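Long-range contacts in ABC transporter substrate-binding protein (Streptococcus pneumoniae, PDB 4OHN), which binds histidine between its two lobes and probably delivers it, or a related amino acid, to an ABC uptake transporter: residues A[18-23]-A[77-82]; A[107-112]-A[166-171]. All coordinates share one frame; numbering follows the deposited sequence.

Contact 1. Residues A[18-23]-A[77-82]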
loop_
_atom_site.group_PDB
_atom_site.type_symbol
_atom_site.label_atom_id
_atom_site.label_comp_id
_atom_site.label_asym_id
_atom_site.label_seq_id
_atom_site.Cartn_x
_atom_site.Cartn_y
_atom_site.Cartn_z
ATOM N N LYS A 18 -24.101 9.356 5.789
ATOM C CA LYS A 18 -23.195 10.184 4.987
ATOM C C LYS A 18 -21.755 10.090 5.465
ATOM O O LYS A 18 -21.015 11.070 5.443
ATOM C CB LYS A 18 -23.667 11.636 4.990
ATOM C CG LYS A 18 -25.072 11.800 4.426
ATOM C CD LYS A 18 -25.582 13.205 4.664
ATOM C CE LYS A 18 -27.002 13.376 4.142
ATOM N NZ LYS A 18 -27.076 13.189 2.666
ATOM N N SER A 19 -21.360 8.890 5.865
ATOM C CA SER A 19 -20.049 8.676 6.456
ATOM C C SER A 19 -19.583 7.250 6.250
ATOM O O SER A 19 -20.390 6.313 6.285
ATOM C CB SER A 19 -20.109 8.966 7.948
ATOM O OG SER A 19 -18.836 8.826 8.533
ATOM N N ILE A 20 -18.281 7.088 6.040
ATOM C CA ILE A 20 -17.665 5.777 5.985
ATOM C C ILE A 20 -16.285 5.911 6.628
ATOM O O ILE A 20 -15.638 6.960 6.477
ATOM C CB ILE A 20 -17.599 5.237 4.534
ATOM C CG1 ILE A 20 -17.210 3.768 4.550
ATOM C CG2 ILE A 20 -16.668 6.096 3.683
ATOM C CD1 ILE A 20 -17.500 3.032 3.271
ATOM N N THR A 21 -15.838 4.868 7.322
ATOM C CA THR A 21 -14.536 4.895 7.984
ATOM C C THR A 21 -13.527 4.081 7.192
ATOM O O THR A 21 -13.762 2.922 6.857
ATOM C CB THR A 21 -14.641 4.392 9.424
ATOM O OG1 THR A 21 -15.503 5.270 10.140
ATOM C CG2 THR A 21 -13.282 4.338 10.111
ATOM N N ILE A 22 -12.398 4.706 6.885
ATOM C CA ILE A 22 -11.368 4.084 6.077
ATOM C C ILE A 22 -10.065 4.008 6.861
ATOM O O ILE A 22 -9.571 5.012 7.361
ATOM C CB ILE A 22 -11.170 4.846 4.760
ATOM C CG1 ILE A 22 -12.513 4.942 4.008
ATOM C CG2 ILE A 22 -10.109 4.165 3.912
ATOM C CD1 ILE A 22 -12.391 5.533 2.609
ATOM N N GLY A 23 -9.525 2.802 6.942
ATOM C CA GLY A 23 -8.288 2.568 7.649
ATOM C C GLY A 23 -7.083 2.598 6.727
ATOM O O GLY A 23 -7.142 2.207 5.571
ATOM N N THR A 77 -14.356 -1.732 13.174
ATOM C CA THR A 77 -13.822 -0.444 13.587
ATOM C C THR A 77 -13.430 0.410 12.373
ATOM O O THR A 77 -13.371 1.633 12.486
ATOM C CB THR A 77 -12.671 -0.599 14.571
ATOM O OG1 THR A 77 -11.614 -1.307 13.948
ATOM C CG2 THR A 77 -13.127 -1.386 15.783
ATOM N N ILE A 78 -13.208 -0.233 11.219
ATOM C CA ILE A 78 -13.092 0.452 9.922
ATOM C C ILE A 78 -14.011 -0.269 8.933
ATOM O O ILE A 78 -14.394 -1.418 9.179
ATOM C CB ILE A 78 -11.633 0.471 9.391
ATOM C CG1 ILE A 78 -11.138 -0.945 9.091
ATOM C CG2 ILE A 78 -10.732 1.203 10.407
ATOM C CD1 ILE A 78 -9.716 -1.018 8.558
ATOM N N ASP A 79 -14.354 0.401 7.827
ATOM C CA ASP A 79 -15.235 -0.172 6.800
ATOM C C ASP A 79 -14.487 -0.535 5.513
ATOM O O ASP A 79 -15.000 -1.322 4.713
ATOM C CB ASP A 79 -16.361 0.824 6.480
ATOM C CG ASP A 79 -17.123 1.214 7.712
ATOM O OD1 ASP A 79 -17.508 0.272 8.455
ATOM O OD2 ASP A 79 -17.374 2.423 7.939
ATOM N N LEU A 80 -13.298 0.046 5.308
ATOM C CA LEU A 80 -12.468 -0.216 4.145
ATOM C C LEU A 80 -11.028 -0.120 4.534
ATOM O O LEU A 80 -10.674 0.614 5.458
ATOM C CB LEU A 80 -12.714 0.827 3.060
ATOM C CG LEU A 80 -14.094 0.853 2.402
ATOM C CD1 LEU A 80 -14.199 2.057 1.515
ATOM C CD2 LEU A 80 -14.324 -0.416 1.593
ATOM N N ILE A 81 -10.202 -0.886 3.846
ATOM C CA ILE A 81 -8.752 -0.725 3.863
ATOM C C ILE A 81 -8.377 -0.097 2.513
ATOM O O ILE A 81 -8.614 -0.687 1.458
ATOM C CB ILE A 81 -8.013 -2.055 4.053
ATOM C CG1 ILE A 81 -8.457 -2.761 5.343
ATOM C CG2 ILE A 81 -6.499 -1.834 4.029
ATOM C CD1 ILE A 81 -7.981 -4.194 5.462
ATOM N N TRP A 82 -7.803 1.097 2.547
ATOM C CA TRP A 82 -7.536 1.846 1.306
ATOM C C TRP A 82 -6.267 2.644 1.548
ATOM O O TRP A 82 -6.301 3.693 2.211
ATOM C CB TRP A 82 -8.727 2.763 0.965
ATOM C CG TRP A 82 -8.720 3.306 -0.435
ATOM C CD1 TRP A 82 -7.633 3.505 -1.235
ATOM C CD2 TRP A 82 -9.855 3.750 -1.170
ATOM N NE1 TRP A 82 -8.041 4.024 -2.450
ATOM C CE2 TRP A 82 -9.402 4.191 -2.416
ATOM C CE3 TRP A 82 -11.234 3.779 -0.902
ATOM C CZ2 TRP A 82 -10.276 4.643 -3.395
ATOM C CZ3 TRP A 82 -12.096 4.238 -1.886
ATOM C CH2 TRP A 82 -11.611 4.656 -3.103
#

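Contact 2. Residues A[107-112]-A[166-171]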
loop_
_atom_site.group_PDB
_atom_site.type_symbol
_atom_site.label_atom_id
_atom_site.label_comp_id
_atom_site.label_asym_id
_atom_site.label_seq_id
_atom_site.Cartn_x
_atom_site.Cartn_y
_atom_site.Cartn_z
ATOM N N VAL A 107 10.146 -4.144 -4.589
ATOM C CA VAL A 107 11.546 -3.912 -4.942
ATOM C C VAL A 107 12.413 -4.096 -3.709
ATOM O O VAL A 107 11.951 -4.063 -2.560
ATOM C CB VAL A 107 11.791 -2.485 -5.508
ATOM C CG1 VAL A 107 11.146 -2.325 -6.904
ATOM C CG2 VAL A 107 11.302 -1.415 -4.577
ATOM N N LEU A 108 13.699 -4.354 -3.939
ATOM C CA LEU A 108 14.711 -4.184 -2.922
ATOM C C LEU A 108 15.318 -2.809 -3.012
ATOM O O LEU A 108 15.547 -2.268 -4.113
ATOM C CB LEU A 108 15.826 -5.211 -3.057
ATOM C CG LEU A 108 15.596 -6.615 -2.530
ATOM C CD1 LEU A 108 16.879 -7.417 -2.631
ATOM C CD2 LEU A 108 15.080 -6.574 -1.094
ATOM N N VAL A 109 15.578 -2.258 -1.838
ATOM C CA VAL A 109 16.323 -1.007 -1.703
ATOM C C VAL A 109 17.594 -1.305 -0.896
ATOM O O VAL A 109 17.529 -1.900 0.181
ATOM C CB VAL A 109 15.493 0.105 -1.037
ATOM C CG1 VAL A 109 16.300 1.391 -0.904
ATOM C CG2 VAL A 109 14.231 0.378 -1.854
ATOM N N THR A 110 18.750 -0.897 -1.432
ATOM C CA THR A 110 20.041 -1.066 -0.765
ATOM C C THR A 110 20.784 0.255 -0.853
ATOM O O THR A 110 20.514 1.081 -1.736
ATOM C CB THR A 110 20.901 -2.158 -1.430
ATOM O OG1 THR A 110 21.192 -1.753 -2.779
ATOM C CG2 THR A 110 20.181 -3.503 -1.429
ATOM N N LYS A 111 21.728 0.495 0.046
ATOM C CA LYS A 111 22.611 1.649 -0.131
ATOM C C LYS A 111 23.469 1.472 -1.369
ATOM O O LYS A 111 23.955 0.371 -1.642
ATOM C CB LYS A 111 23.559 1.794 1.047
ATOM C CG LYS A 111 22.939 2.280 2.309
ATOM C CD LYS A 111 24.037 2.559 3.327
ATOM C CE LYS A 111 23.565 3.383 4.471
ATOM N NZ LYS A 111 24.650 3.572 5.476
ATOM N N LYS A 112 23.748 2.551 -2.093
ATOM C CA LYS A 112 24.675 2.411 -3.221
ATOM C C LYS A 112 26.036 1.948 -2.755
ATOM O O LYS A 112 26.728 1.245 -3.474
ATOM C CB LYS A 112 24.780 3.706 -4.013
ATOM C CG LYS A 112 23.530 4.014 -4.820
ATOM C CD LYS A 112 23.786 5.113 -5.847
ATOM C CE LYS A 112 22.519 5.628 -6.504
ATOM N NZ LYS A 112 21.845 4.574 -7.321
ATOM N N ILE A 166 15.140 3.975 8.247
ATOM C CA ILE A 166 16.146 4.478 9.166
ATOM C C ILE A 166 17.151 3.370 9.493
ATOM O O ILE A 166 18.364 3.608 9.586
ATOM C CB ILE A 166 15.501 5.082 10.438
ATOM C CG1 ILE A 166 14.689 6.331 10.082
ATOM C CG2 ILE A 166 16.547 5.437 11.500
ATOM C CD1 ILE A 166 15.463 7.461 9.466
ATOM N N ASP A 167 16.673 2.148 9.641
ATOM C CA ASP A 167 17.587 1.052 9.924
ATOM C C ASP A 167 18.503 0.768 8.719
ATOM O O ASP A 167 19.695 0.505 8.906
ATOM C CB ASP A 167 16.850 -0.210 10.384
ATOM C CG ASP A 167 16.546 -0.201 11.866
ATOM O OD1 ASP A 167 16.540 0.886 12.492
ATOM O OD2 ASP A 167 16.330 -1.300 12.445
ATOM N N LEU A 168 17.971 0.822 7.506
ATOM C CA LEU A 168 18.789 0.684 6.297
ATOM C C LEU A 168 19.849 1.791 6.234
ATOM O O LEU A 168 21.027 1.519 5.953
ATOM C CB LEU A 168 17.885 0.712 5.066
ATOM C CG LEU A 168 18.579 0.488 3.723
ATOM C CD1 LEU A 168 19.096 -0.955 3.571
ATOM C CD2 LEU A 168 17.665 0.879 2.565
ATOM N N LYS A 169 19.436 3.033 6.485
ATOM C CA LYS A 169 20.346 4.190 6.483
ATOM C C LYS A 169 21.505 4.007 7.463
ATOM O O LYS A 169 22.603 4.497 7.228
ATOM C CB LYS A 169 19.554 5.430 6.862
ATOM C CG LYS A 169 20.349 6.706 6.892
ATOM C CD LYS A 169 19.445 7.855 7.334
ATOM C CE LYS A 169 20.153 9.175 7.397
ATOM N NZ LYS A 169 19.137 10.213 7.732
ATOM N N ASN A 170 21.225 3.301 8.567
ATOM C CA ASN A 170 22.197 3.075 9.631
ATOM C C ASN A 170 22.904 1.722 9.588
ATOM O O ASN A 170 23.551 1.343 10.554
ATOM C CB ASN A 170 21.521 3.275 10.988
ATOM C CG ASN A 170 21.376 4.735 11.326
ATOM O OD1 ASN A 170 22.313 5.353 11.811
ATOM N ND2 ASN A 170 20.215 5.297 11.062
ATOM N N ASP A 171 22.792 1.020 8.462
ATOM C CA ASP A 171 23.505 -0.243 8.227
ATOM C C ASP A 171 23.024 -1.377 9.134
ATOM O O ASP A 171 23.692 -2.404 9.242
ATOM C CB ASP A 171 25.035 -0.077 8.361
ATOM C CG ASP A 171 25.689 0.612 7.185
ATOM O OD1 ASP A 171 24.993 0.937 6.193
ATOM O OD2 ASP A 171 26.923 0.827 7.281
#

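Contact 1. Residues A[18-23]-A[77-82]
Ile22 pairs with Leu80 and Gly23 with Ile81 in a short parallel ladder, which shows how a ladder can be preceded by a side-chain bond, here from Asp79, ahead of the paired residues. Gly23 is bound at both its N and its O to the same segment. Gly23 N donates to Leu80 O at 2.9 Å, and Gly23 O accepts from Trp82 N at 3.3 Å, both bonds nearly straight. End to end, 20-23 and 77-82 run 77° apart. Before the ladder, Thr21 O takes Asp79 N at 2.8 Å plus a weak bond from Leu80 N. Asp79 then turns its own carboxylate back: with CG beside its backbone N (chi1 -56°), OD2 receives Thr21 N at 3.0 Å on its anti side, 23° out of the carboxylate plane. The other oxygen, OD1, forms a salt bridge with Arg213.

On one face of the sheet Ile22 and Leu80 lie side by side, and Ile20 crosses Leu80 at about a right angle, with Ile20 CD1 to Leu80 CD1 at 3.9 Å. Ile22 CG2 presses against Trp82 CB at 3.5 Å. Leu219 of helix 217-232 and Phe52 of helix 43-53 cover Ile20 and Leu80. Across the sheet, Ile78 CG2 and CD1 pack on Gly23 CA, CD1 lying over the side where Gly23 has no side chain.

The parallel pairing belongs to the central sheet of one lobe of a family 3 solute-binding protein. Sharing its charge between a backbone N-H and Arg213 probably keeps the buried carboxylate of Asp79 ionised.

Contact 2. Residues A[107-112]-A[166-171]
Val109 and Leu168 form the close-packed part of this contact, where a strand meets the last turn of a helix lying over it. Leu168 has CG anti to its backbone N (chi1 -176°), which carries the isobutyl tip down to the strand. There Leu168 CD2 rests 3.8 Å from Val109 CG1 and also touches Val109 O, and the two side chains cross at about a right angle. Ile173 flanks Leu168, while Ala183 of helix 180-189 touches Val109, so apolar groups gather round the pair.

The helix ends here in a Schellman motif, with Asp171 at positive phi as its C' residue; Asp171 N bonds to Leu168 O, and Arg172 N reaches back to Asp167 O. Such packing of a helix on the sheet is part of the alpha/beta lobe of the periplasmic-binding-protein fold.

Towards solvent the contact changes character. The extended chain of Lys111 runs past Leu168 O, which lies 3.5 Å from Lys111 CE, and brings NZ to two oxygens at the C-terminal end of the helix, where its positive charge would be expected to complement the helix dipole as well as Asp171. Lys169 O receives Lys111 NZ at 2.8 Å, with the donor well above the carbonyl plane (49°). Asp171 OD1 forms a salt bridge with Lys111 NZ, also at 2.8 Å, again approached from above the plane of its carboxylate.

Overall arrangement
Read from the N terminus, the chain leaves helix 11-17 and enters strand 19-24; contact 1 then closes a loop of 53 residues, containing helices 43-53 and 69-75, when strand 80-81 returns beside it. Only afterwards does strand 102-111 lead into the other lobe, where contact 2 closes a second loop of equal length at the end of helix 161-169. The loops follow in series, neither nested nor crossed. Contact 1 joins two strands, contact 2 a strand to a helix. Their centres lie about 33 Å apart on opposite sides of the chain's centre, yet both reach strands that are linked, through a branched or curled pairing, across the two lobes, and histidine is bound between the lobes.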